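Local coordinates for putative PLP-dependent aminotransferase (Bacillus cereus ATCC 10987, PDB 3JU7), which probably acts as a pyridoxal phosphate-dependent transaminase of the DegT/DnrJ/EryC1/StrS family, at residues Q51-V56 with Y175-S180; V299-V304 with A315-S320. All coordinates share one frame; numbering follows the deposited sequence.

Interaction 1 (Q51-V56 with Y175-S180)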
loop_
_atom_site.group_PDB
_atom_site.type_symbol
_atom_site.label_atom_id
_atom_site.label_comp_id
_atom_site.label_asym_id
_atom_site.label_seq_id
_atom_site.Cartn_x
_atom_site.Cartn_y
_atom_site.Cartn_z
ATOM N N GLN A 51 16.997 9.799 -18.835
ATOM C CA GLN A 51 18.332 10.029 -19.354
ATOM C C GLN A 51 19.374 9.643 -18.328
ATOM O O GLN A 51 20.428 10.262 -18.267
ATOM C CB GLN A 51 18.500 11.498 -19.790
ATOM C CG GLN A 51 17.594 11.919 -20.960
ATOM C CD GLN A 51 17.592 13.438 -21.198
ATOM O OE1 GLN A 51 18.633 14.087 -21.143
ATOM N NE2 GLN A 51 16.417 14.004 -21.458
ATOM N N ASN A 52 19.076 8.619 -17.517
ATOM C CA ASN A 52 20.001 8.159 -16.498
ATOM C C ASN A 52 20.531 9.265 -15.605
ATOM O O ASN A 52 21.712 9.251 -15.210
ATOM C CB ASN A 52 21.198 7.422 -17.160
ATOM C CG ASN A 52 20.847 6.013 -17.587
ATOM O OD1 ASN A 52 20.224 5.250 -16.834
ATOM N ND2 ASN A 52 21.204 5.672 -18.793
ATOM N N ARG A 53 19.672 10.237 -15.300
ATOM C CA ARG A 53 19.993 11.276 -14.365
ATOM C C ARG A 53 18.866 11.292 -13.323
ATOM O O ARG A 53 17.675 11.425 -13.673
ATOM C CB ARG A 53 20.069 12.635 -15.060
ATOM C CG ARG A 53 21.058 12.736 -16.181
ATOM C CD ARG A 53 21.466 14.208 -16.415
ATOM N NE ARG A 53 20.323 15.054 -16.763
ATOM C CZ ARG A 53 19.798 15.151 -17.987
ATOM N NH1 ARG A 53 20.293 14.443 -19.011
ATOM N NH2 ARG A 53 18.767 15.956 -18.198
ATOM N N GLY A 54 19.272 11.188 -12.061
ATOM C CA GLY A 54 18.359 11.018 -10.952
ATOM C C GLY A 54 18.159 9.532 -10.650
ATOM O O GLY A 54 18.970 8.672 -11.043
ATOM N N ALA A 55 17.063 9.245 -9.960
ATOM C CA ALA A 55 16.764 7.911 -9.500
ATOM C C ALA A 55 15.268 7.764 -9.326
ATOM O O ALA A 55 14.547 8.742 -9.050
ATOM C CB ALA A 55 17.473 7.625 -8.175
ATOM N N VAL A 56 14.808 6.524 -9.437
ATOM C CA VAL A 56 13.413 6.226 -9.216
ATOM C C VAL A 56 13.239 5.072 -8.221
ATOM O O VAL A 56 14.145 4.201 -8.035
ATOM C CB VAL A 56 12.693 5.826 -10.543
ATOM C CG1 VAL A 56 12.723 6.983 -11.602
ATOM C CG2 VAL A 56 13.295 4.549 -11.073
ATOM N N TYR A 175 8.476 14.472 -18.366
ATOM C CA TYR A 175 7.992 15.349 -17.328
ATOM C C TYR A 175 8.664 15.051 -15.996
ATOM O O TYR A 175 8.629 13.902 -15.554
ATOM C CB TYR A 175 6.487 15.191 -17.139
ATOM C CG TYR A 175 6.012 16.195 -16.141
ATOM C CD1 TYR A 175 5.828 17.510 -16.522
ATOM C CD2 TYR A 175 5.835 15.866 -14.810
ATOM C CE1 TYR A 175 5.444 18.461 -15.639
ATOM C CE2 TYR A 175 5.437 16.843 -13.886
ATOM C CZ TYR A 175 5.253 18.143 -14.324
ATOM O OH TYR A 175 4.867 19.157 -13.475
ATOM N N GLY A 176 9.245 16.096 -15.393
ATOM C CA GLY A 176 9.884 16.051 -14.077
ATOM C C GLY A 176 11.409 15.941 -14.069
ATOM O O GLY A 176 12.043 15.972 -13.004
ATOM N N GLN A 177 11.989 15.812 -15.256
ATOM C CA GLN A 177 13.427 15.548 -15.411
ATOM C C GLN A 177 14.242 16.526 -14.574
ATOM O O GLN A 177 13.978 17.739 -14.610
ATOM C CB GLN A 177 13.810 15.647 -16.888
ATOM C CG GLN A 177 15.321 15.409 -17.216
ATOM C CD GLN A 177 15.722 13.960 -17.007
ATOM O OE1 GLN A 177 15.156 13.063 -17.643
ATOM N NE2 GLN A 177 16.657 13.711 -16.075
ATOM N N ASP A 178 15.194 15.992 -13.807
ATOM C CA ASP A 178 16.142 16.782 -13.038
ATOM C C ASP A 178 15.515 17.594 -11.905
ATOM O O ASP A 178 16.185 18.406 -11.309
ATOM C CB ASP A 178 16.978 17.721 -13.947
ATOM C CG ASP A 178 17.865 16.955 -14.942
ATOM O OD1 ASP A 178 18.038 15.740 -14.774
ATOM O OD2 ASP A 178 18.377 17.564 -15.915
ATOM N N PHE A 179 14.243 17.387 -11.587
ATOM C CA PHE A 179 13.638 18.144 -10.494
ATOM C C PHE A 179 14.283 17.753 -9.153
ATOM O O PHE A 179 14.497 16.549 -8.857
ATOM C CB PHE A 179 12.165 17.877 -10.464
ATOM C CG PHE A 179 11.400 18.682 -9.449
ATOM C CD1 PHE A 179 11.372 20.076 -9.512
ATOM C CD2 PHE A 179 10.645 18.040 -8.495
ATOM C CE1 PHE A 179 10.615 20.829 -8.619
ATOM C CE2 PHE A 179 9.841 18.766 -7.595
ATOM C CZ PHE A 179 9.836 20.161 -7.641
ATOM N N SER A 180 14.588 18.771 -8.348
ATOM C CA SER A 180 15.202 18.556 -7.047
ATOM C C SER A 180 14.284 17.921 -6.034
ATOM O O SER A 180 14.754 17.218 -5.160
ATOM C CB SER A 180 15.658 19.877 -6.472
ATOM O OG SER A 180 16.670 20.379 -7.288
HETATM O O HOH W 1 13.963 13.094 -20.026
#
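Gln51 and Gln177 are joined through a water rather than directly. Their side chains cross at about a right angle, and the water accepts from Gln51 NE2 at 3.0 Å while donating to Gln177 OE1 at 2.7 Å. The other branch of the Gln51 amide turns back on its own segment: OE1 takes a hydrogen bond from Arg53 NH1 at 2.7 Å, coming from above the carbonyl plane. This bond uses NH1, while the NE and NH2 edge of the guanidinium meets Asp178.

The salt bridge is side-on and two-pronged. NH2 of Arg53 reaches Asp178 OD2 at 2.8 Å, and NE of Arg53 meets OD1 of Asp178 at 3.1 Å on its syn lone pair. A bend at chi3 (-60°) of Arg53 turns this edge toward the carboxylate, although the two planes are far from coplanar, 57° apart. OD1 is shared, since Gln177 NE2 donates to it at 2.8 Å in a nearly straight bond (173°), arriving from above the carboxylate plane. Gln177 thus braces the carboxylate of its sequence neighbour from within the turn. The same NE2 lies over one face of the guanidinium, bonds to Phe50 O and makes a weak 3.5 Å bond to Arg53 O.

Opposite, the type II turn Gly176-Phe179 presents Gln177 and Asp178. Tyr202 of strand 199-203 ties both segments together, its hydroxyl bonding Arg53 O and Asp178 N. Ala55 then pairs with Ser203 as the chain enters strand 55-59, the outermost strand beside 199-203 in the mixed sheet, while Val56 packs against helix 36-48. The turn lies between strands 173-174 and 182-186.

Interaction 2 (V299-V304 with A315-S320)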
loop_
_atom_site.group_PDB
_atom_site.type_symbol
_atom_site.label_atom_id
_atom_site.label_comp_id
_atom_site.label_asym_id
_atom_site.label_seq_id
_atom_site.Cartn_x
_atom_site.Cartn_y
_atom_site.Cartn_z
ATOM N N VAL A 299 -23.909 27.064 -19.293
ATOM C CA VAL A 299 -24.317 25.664 -19.187
ATOM C C VAL A 299 -23.751 25.093 -17.904
ATOM O O VAL A 299 -22.594 25.361 -17.585
ATOM C CB VAL A 299 -23.822 24.863 -20.411
ATOM C CG1 VAL A 299 -23.880 23.377 -20.152
ATOM C CG2 VAL A 299 -24.641 25.252 -21.623
ATOM N N ARG A 300 -24.574 24.341 -17.168
ATOM C CA ARG A 300 -24.126 23.650 -15.953
ATOM C C ARG A 300 -23.502 22.289 -16.345
ATOM O O ARG A 300 -24.108 21.482 -17.059
ATOM C CB ARG A 300 -25.285 23.466 -14.981
ATOM N N ASN A 301 -22.278 22.047 -15.895
ATOM C CA ASN A 301 -21.568 20.848 -16.305
ATOM C C ASN A 301 -22.361 19.588 -15.918
ATOM O O ASN A 301 -22.378 18.590 -16.655
ATOM C CB ASN A 301 -20.116 20.818 -15.773
ATOM C CG ASN A 301 -20.029 20.855 -14.245
ATOM O OD1 ASN A 301 -21.016 21.144 -13.561
ATOM N ND2 ASN A 301 -18.840 20.584 -13.710
ATOM N N LYS A 302 -23.068 19.626 -14.801
ATOM C CA LYS A 302 -23.816 18.434 -14.450
ATOM C C LYS A 302 -25.021 18.188 -15.345
ATOM O O LYS A 302 -25.426 17.032 -15.500
ATOM C CB LYS A 302 -24.134 18.358 -12.968
ATOM C CG LYS A 302 -24.849 19.501 -12.368
ATOM C CD LYS A 302 -24.377 19.689 -10.932
ATOM C CE LYS A 302 -24.409 18.410 -10.134
ATOM N NZ LYS A 302 -24.342 18.748 -8.699
ATOM N N GLN A 303 -25.555 19.233 -15.985
ATOM C CA GLN A 303 -26.547 19.038 -17.057
ATOM C C GLN A 303 -25.947 18.311 -18.245
ATOM O O GLN A 303 -26.622 17.511 -18.880
ATOM C CB GLN A 303 -27.123 20.371 -17.554
ATOM C CG GLN A 303 -28.521 20.702 -17.019
ATOM C CD GLN A 303 -29.501 19.568 -17.239
ATOM O OE1 GLN A 303 -29.505 18.943 -18.300
ATOM N NE2 GLN A 303 -30.312 19.271 -16.222
ATOM N N VAL A 304 -24.694 18.626 -18.571
ATOM C CA VAL A 304 -23.969 17.910 -19.617
ATOM C C VAL A 304 -23.891 16.398 -19.280
ATOM O O VAL A 304 -24.114 15.561 -20.148
ATOM C CB VAL A 304 -22.551 18.518 -19.838
ATOM C CG1 VAL A 304 -21.757 17.745 -20.931
ATOM C CG2 VAL A 304 -22.680 19.993 -20.177
ATOM N N ALA A 315 -20.082 10.350 -18.913
ATOM C CA ALA A 315 -19.031 11.325 -18.615
ATOM C C ALA A 315 -18.942 11.416 -17.099
ATOM O O ALA A 315 -19.835 10.948 -16.406
ATOM C CB ALA A 315 -19.400 12.715 -19.170
ATOM N N ARG A 316 -17.886 12.043 -16.595
ATOM C CA ARG A 316 -17.796 12.357 -15.179
ATOM C C ARG A 316 -17.388 13.825 -14.991
ATOM O O ARG A 316 -17.233 14.550 -15.970
ATOM C CB ARG A 316 -16.826 11.402 -14.467
ATOM C CG ARG A 316 -17.308 9.966 -14.464
ATOM C CD ARG A 316 -16.443 9.094 -13.587
ATOM N NE ARG A 316 -16.744 7.683 -13.770
ATOM C CZ ARG A 316 -16.095 6.676 -13.178
ATOM N NH1 ARG A 316 -15.108 6.893 -12.322
ATOM N NH2 ARG A 316 -16.452 5.424 -13.433
ATOM N N LEU A 317 -17.223 14.233 -13.735
ATOM C CA LEU A 317 -16.878 15.599 -13.371
ATOM C C LEU A 317 -15.667 15.615 -12.421
ATOM O O LEU A 317 -15.826 15.767 -11.211
ATOM C CB LEU A 317 -18.078 16.245 -12.662
ATOM C CG LEU A 317 -19.422 16.282 -13.392
ATOM C CD1 LEU A 317 -20.492 16.721 -12.424
ATOM C CD2 LEU A 317 -19.364 17.188 -14.641
ATOM N N TYR A 318 -14.471 15.416 -12.973
ATOM C CA TYR A 318 -13.226 15.578 -12.245
ATOM C C TYR A 318 -12.728 17.049 -12.356
ATOM O O TYR A 318 -12.221 17.438 -13.408
ATOM C CB TYR A 318 -12.180 14.592 -12.819
ATOM C CG TYR A 318 -12.535 13.163 -12.484
ATOM C CD1 TYR A 318 -12.548 12.730 -11.151
ATOM C CD2 TYR A 318 -12.899 12.247 -13.476
ATOM C CE1 TYR A 318 -12.895 11.422 -10.816
ATOM C CE2 TYR A 318 -13.246 10.927 -13.150
ATOM C CZ TYR A 318 -13.257 10.532 -11.818
ATOM O OH TYR A 318 -13.604 9.251 -11.470
ATOM N N PHE A 319 -12.805 17.885 -11.318
ATOM C CA PHE A 319 -13.146 17.584 -9.950
ATOM C C PHE A 319 -14.278 18.480 -9.499
ATOM O O PHE A 319 -14.095 19.662 -9.204
ATOM C CB PHE A 319 -11.917 17.812 -9.096
ATOM C CG PHE A 319 -10.784 16.984 -9.519
ATOM C CD1 PHE A 319 -10.776 15.619 -9.248
ATOM C CD2 PHE A 319 -9.764 17.528 -10.268
ATOM C CE1 PHE A 319 -9.750 14.813 -9.690
ATOM C CE2 PHE A 319 -8.738 16.727 -10.713
ATOM C CZ PHE A 319 -8.737 15.369 -10.431
ATOM N N SER A 320 -15.460 17.911 -9.440
ATOM C CA SER A 320 -16.615 18.654 -8.989
ATOM C C SER A 320 -17.524 17.646 -8.322
ATOM O O SER A 320 -18.087 16.822 -9.028
ATOM C CB SER A 320 -17.305 19.296 -10.191
ATOM O OG SER A 320 -18.524 19.869 -9.813
#
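Leu317 carries this contact, its two methyl groups meeting Asn301 and Lys302 in the first turn of helix 301-309. Ahead of it, Ala315 directs its CB toward the same helix and packs on Ile305 and Leu308, and Leu317 shares the contact with Ile305. Arg316, between them, turns away from the helix to bond Tyr318 OH through NH1.

Leu317 has CG beside its backbone N (chi1 -56°), which carries the branched end toward the helix. CD2 rests against the amide of Asn301, 3.6 Å from ND2 and 3.7 Å from CG of that residue. CD1 reaches Lys302 CB at 4.0 Å, so the leucine touches the aliphatic root of the lysine and not its ammonium end. No hydrogen bond crosses between the segments; the meeting is one of methyl groups with an amide and a methylene.

A cis peptide bond separates Tyr318 from Phe319, and the chain closes a tight turn in which Ser320 N donates to Leu317 O at 2.8 Å. The turn brings the Ser320 hydroxyl to within 4.0 Å of Asn301 ND2, too far for a bond. Both polar ends turn to main-chain oxygens outside the two segments: ND2 of Asn301 donates to Ile347 O at the start of strand 347-350, and OG of Ser320 bonds Ala344 O in helix 338-346. Asn301 holds its CG between backbone N and carbonyl carbon, chi1 60°, a crowded position that swings the amide in this direction.

Arg316 and Tyr318 both tie to Ser349 of strand 347-350, whose Val348 packs against Asn301 and Val304. The contact therefore joins the N-terminal end of helix 301-309 to the irregular chain following it, next to helix 338-346 and strand 347-350.

Interaction 1 and interaction 2 share no helix or strand and lie on opposite sides of the chain's centre, with contact centres about 36 Å apart and nearest atoms about 14 Å apart. Each is partly buried and of similar size, but their chemistry diverges. At 51-56 with 175-180, charge pairing, amide bonds and a water clip two loops together at the border of the mixed sheet. At 299-304 with 315-320, a leucine supplies the join, and Asn301 ND2 and Ser320 OG are satisfied by main-chain oxygens of a neighbouring strand and helix. Interaction 1 links parts 119 residues apart, whereas interaction 2 spans only ten intervening residues, half of them the remainder of helix 301-309.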